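Local coordinates for protein vinylacetyl-CoA Delta-isomerase (Nitrosopumilus maritimus SCM1, PDB 6VJR) that probably dehydrates 4-hydroxybutyryl-CoA and isomerises vinylacetyl-CoA, using a flavin, an iron-sulfur cluster and an iron ion, at residues V178-A183 with V262-D267. Residues are numbered along the deposited sequence; the frame is centred on the assembly and turned at random. Where two conformers were deposited one is given.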
ATOM      1  N   VAL A 178      -0.614  -9.406  50.484  1.00 21.20           N
ATOM      2  CA  VAL A 178       0.361  -8.441  49.991  1.00 22.15           C
ATOM      3  C   VAL A 178      -0.283  -7.059  49.871  1.00 19.52           C
ATOM      4  O   VAL A 178      -1.513  -6.916  49.779  1.00 20.07           O
ATOM      5  CB  VAL A 178       0.954  -8.897  48.645  1.00 24.65           C
ATOM      6  CG1 VAL A 178       1.565 -10.287  48.722  1.00 28.44           C
ATOM      7  CG2 VAL A 178      -0.097  -8.862  47.559  1.00 23.74           C
ATOM      8  N   TYR A 179       0.583  -6.046  49.774  1.00 19.63           N
ATOM      9  CA  TYR A 179       0.158  -4.676  49.547  1.00 19.54           C
ATOM     10  C   TYR A 179       0.899  -4.195  48.313  1.00 18.17           C
ATOM     11  O   TYR A 179       2.112  -4.410  48.216  1.00 18.44           O
ATOM     12  CB  TYR A 179       0.506  -3.779  50.747  1.00 21.21           C
ATOM     13  CG  TYR A 179      -0.225  -4.217  52.003  1.00 22.83           C
ATOM     14  CD1 TYR A 179       0.281  -5.252  52.770  1.00 26.41           C
ATOM     15  CD2 TYR A 179      -1.405  -3.613  52.428  1.00 26.15           C
ATOM     16  CE1 TYR A 179      -0.342  -5.677  53.938  1.00 29.05           C
ATOM     17  CE2 TYR A 179      -2.050  -4.037  53.582  1.00 28.66           C
ATOM     18  CZ  TYR A 179      -1.519  -5.071  54.334  1.00 30.75           C
ATOM     19  OH  TYR A 179      -2.164  -5.506  55.447  1.00 34.00           O
ATOM     20  N   VAL A 180       0.147  -3.643  47.343  0.82 16.67           N
ATOM     21  CA  VAL A 180       0.746  -3.238  46.081  0.82 17.44           C
ATOM     22  C   VAL A 180       0.557  -1.747  45.875  0.82 16.75           C
ATOM     23  O   VAL A 180      -0.440  -1.173  46.307  0.82 17.17           O
ATOM     24  CB  VAL A 180       0.196  -3.996  44.855  0.82 18.66           C
ATOM     25  CG1 VAL A 180       0.499  -5.474  44.889  0.82 19.19           C
ATOM     26  CG2 VAL A 180      -1.289  -3.770  44.637  0.82 18.26           C
ATOM     27  N   SER A 181       1.537  -1.142  45.190  1.00 17.17           N
ATOM     28  CA  SER A 181       1.473   0.234  44.751  1.00 17.90           C
ATOM     29  C   SER A 181       1.939   0.311  43.299  1.00 16.69           C
ATOM     30  O   SER A 181       2.768  -0.484  42.842  1.00 16.01           O
ATOM     31  CB  SER A 181       2.316   1.144  45.636  1.00 19.48           C
ATOM     32  OG  SER A 181       1.828   1.170  46.970  1.00 20.37           O
ATOM     33  N   GLY A 182       1.414   1.320  42.599  1.00 15.92           N
ATOM     34  CA  GLY A 182       1.747   1.546  41.213  1.00 15.96           C
ATOM     35  C   GLY A 182       0.498   2.046  40.504  1.00 14.79           C
ATOM     36  O   GLY A 182      -0.336   2.718  41.101  1.00 15.54           O
ATOM     37  N   ALA A 183       0.416   1.780  39.214  1.00 15.46           N
ATOM     38  CA  ALA A 183      -0.729   2.211  38.439  1.00 14.12           C
ATOM     39  C   ALA A 183      -0.863   1.309  37.222  1.00 13.25           C
ATOM     40  O   ALA A 183       0.129   0.680  36.815  1.00 14.47           O
ATOM     41  CB  ALA A 183      -0.538   3.631  38.027  1.00 14.17           C
ATOM     42  N   VAL A 262      -2.615  -1.081  48.117  1.00 17.82           N
ATOM     43  CA  VAL A 262      -3.825  -1.860  48.029  1.00 19.50           C
ATOM     44  C   VAL A 262      -3.547  -3.273  48.535  1.00 18.54           C
ATOM     45  O   VAL A 262      -2.590  -3.913  48.120  1.00 20.68           O
ATOM     46  CB  VAL A 262      -4.334  -1.848  46.571  1.00 19.67           C
ATOM     47  CG1 VAL A 262      -5.563  -2.721  46.372  1.00 20.06           C
ATOM     48  CG2 VAL A 262      -4.672  -0.463  46.106  1.00 19.41           C
ATOM     49  N   PHE A 263      -4.433  -3.781  49.383  1.00 19.58           N
ATOM     50  CA  PHE A 263      -4.297  -5.100  49.962  1.00 21.06           C
ATOM     51  C   PHE A 263      -4.917  -6.160  49.070  1.00 20.38           C
ATOM     52  O   PHE A 263      -6.038  -5.994  48.584  1.00 23.61           O
ATOM     53  CB  PHE A 263      -5.003  -5.126  51.308  1.00 22.47           C
ATOM     54  CG  PHE A 263      -4.980  -6.498  51.949  1.00 23.55           C
ATOM     55  CD1 PHE A 263      -3.788  -7.013  52.456  1.00 24.25           C
ATOM     56  CD2 PHE A 263      -6.136  -7.260  52.064  1.00 25.33           C
ATOM     57  CE1 PHE A 263      -3.756  -8.270  53.066  1.00 24.88           C
ATOM     58  CE2 PHE A 263      -6.090  -8.510  52.672  1.00 26.07           C
ATOM     59  CZ  PHE A 263      -4.908  -9.006  53.167  1.00 25.36           C
ATOM     60  N   ILE A 264      -4.168  -7.244  48.892  1.00 19.47           N
ATOM     61  CA  ILE A 264      -4.641  -8.417  48.177  1.00 20.35           C
ATOM     62  C   ILE A 264      -4.435  -9.620  49.075  1.00 19.67           C
ATOM     63  O   ILE A 264      -3.289  -9.960  49.359  1.00 20.86           O
ATOM     64  CB  ILE A 264      -3.930  -8.633  46.833  1.00 21.26           C
ATOM     65  CG1 ILE A 264      -3.840  -7.328  46.046  1.00 20.96           C
ATOM     66  CG2 ILE A 264      -4.622  -9.747  46.056  1.00 21.77           C
ATOM     67  CD1 ILE A 264      -3.158  -7.445  44.701  1.00 22.23           C
ATOM     68  N   PRO A 265      -5.517 -10.300  49.512  1.00 21.14           N
ATOM     69  CA  PRO A 265      -5.357 -11.447  50.377  1.00 19.93           C
ATOM     70  C   PRO A 265      -4.753 -12.608  49.591  1.00 20.96           C
ATOM     71  O   PRO A 265      -4.885 -12.682  48.381  1.00 20.17           O
ATOM     72  CB  PRO A 265      -6.779 -11.743  50.854  1.00 22.46           C
ATOM     73  CG  PRO A 265      -7.650 -11.229  49.753  1.00 21.89           C
ATOM     74  CD  PRO A 265      -6.924 -10.027  49.182  1.00 21.32           C
ATOM     75  N   TRP A 266      -4.105 -13.541  50.280  1.00 22.76           N
ATOM     76  CA  TRP A 266      -3.435 -14.643  49.610  1.00 22.68           C
ATOM     77  C   TRP A 266      -4.341 -15.368  48.623  1.00 22.21           C
ATOM     78  O   TRP A 266      -3.878 -15.822  47.586  1.00 23.30           O
ATOM     79  CB  TRP A 266      -2.866 -15.616  50.648  1.00 25.23           C
ATOM     80  CG  TRP A 266      -1.726 -15.024  51.417  1.00 28.70           C
ATOM     81  CD1 TRP A 266      -1.623 -14.934  52.772  1.00 31.70           C
ATOM     82  CD2 TRP A 266      -0.527 -14.424  50.878  1.00 31.86           C
ATOM     83  NE1 TRP A 266      -0.447 -14.332  53.111  1.00 35.29           N
ATOM     84  CE2 TRP A 266       0.246 -14.005  51.983  1.00 36.07           C
ATOM     85  CE3 TRP A 266      -0.025 -14.211  49.594  1.00 34.21           C
ATOM     86  CZ2 TRP A 266       1.480 -13.385  51.845  1.00 36.06           C
ATOM     87  CZ3 TRP A 266       1.212 -13.616  49.458  1.00 36.28           C
ATOM     88  CH2 TRP A 266       1.945 -13.205  50.569  1.00 39.16           C
ATOM     89  N   ASP A 267      -5.630 -15.516  48.941  1.00 22.57           N
ATOM     90  CA  ASP A 267      -6.481 -16.317  48.077  1.00 22.81           C
ATOM     91  C   ASP A 267      -6.712 -15.656  46.719  1.00 22.34           C
ATOM     92  O   ASP A 267      -7.226 -16.298  45.811  1.00 25.22           O
ATOM     93  CB  ASP A 267      -7.845 -16.581  48.687  1.00 25.79           C
ATOM     94  CG  ASP A 267      -8.577 -15.342  49.173  1.00 29.38           C
ATOM     95  OD1 ASP A 267      -8.324 -14.907  50.305  1.00 39.28           O
ATOM     96  OD2 ASP A 267      -9.385 -14.813  48.423  1.00 39.57           O
TER
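An antiparallel beta ladder in the N-terminal part of this 4-hydroxyphenylacetate 3-hydroxylase-type chain pairs Val178, Tyr179 and Val180 with Ile264, Phe263 and Val262, joining strand 262-265 to the long strand 177-188. Two hydrogen-bonded pairs flank one non-hydrogen-bonded pair, Tyr179 with Phe263, whose CA atoms lie 4.5 Å apart. Of the four backbone bonds, Ile264 N to Val178 O is the straightest, 2.8 Å long with 168° at the hydrogen; Val178 O also receives a CA-H...O contact from Phe263.

On one face of the sheet the two aromatic rings meet obliquely, their planes at 49°. Phe263 CD1 sits over one face of the Tyr179 ring, near its rim and 3.5 Å from Tyr179 CZ. Tyr179 has CG anti to its carbonyl carbon (chi1 -63°), which brings the end of its ring toward Phe263; its OH is hydrogen-bonded to Asp174 OD2. An alanine in place of Tyr179 would probably open a gap beside Phe263 CD1 and leave Asp174 OD2 without this hydroxyl partner.

On the other face, four aliphatic side chains pack against strand 213-218: Val178 and Val180 on Ile213, Val262 and Ile264 on Ile217. Val180 CG2 comes within 4.1 Å of Ile264 CD1. Beyond the ladder, the indole of Trp266 reaches back to Val178, and Val178 CG1 lies 3.4 Å from Trp266 CZ3.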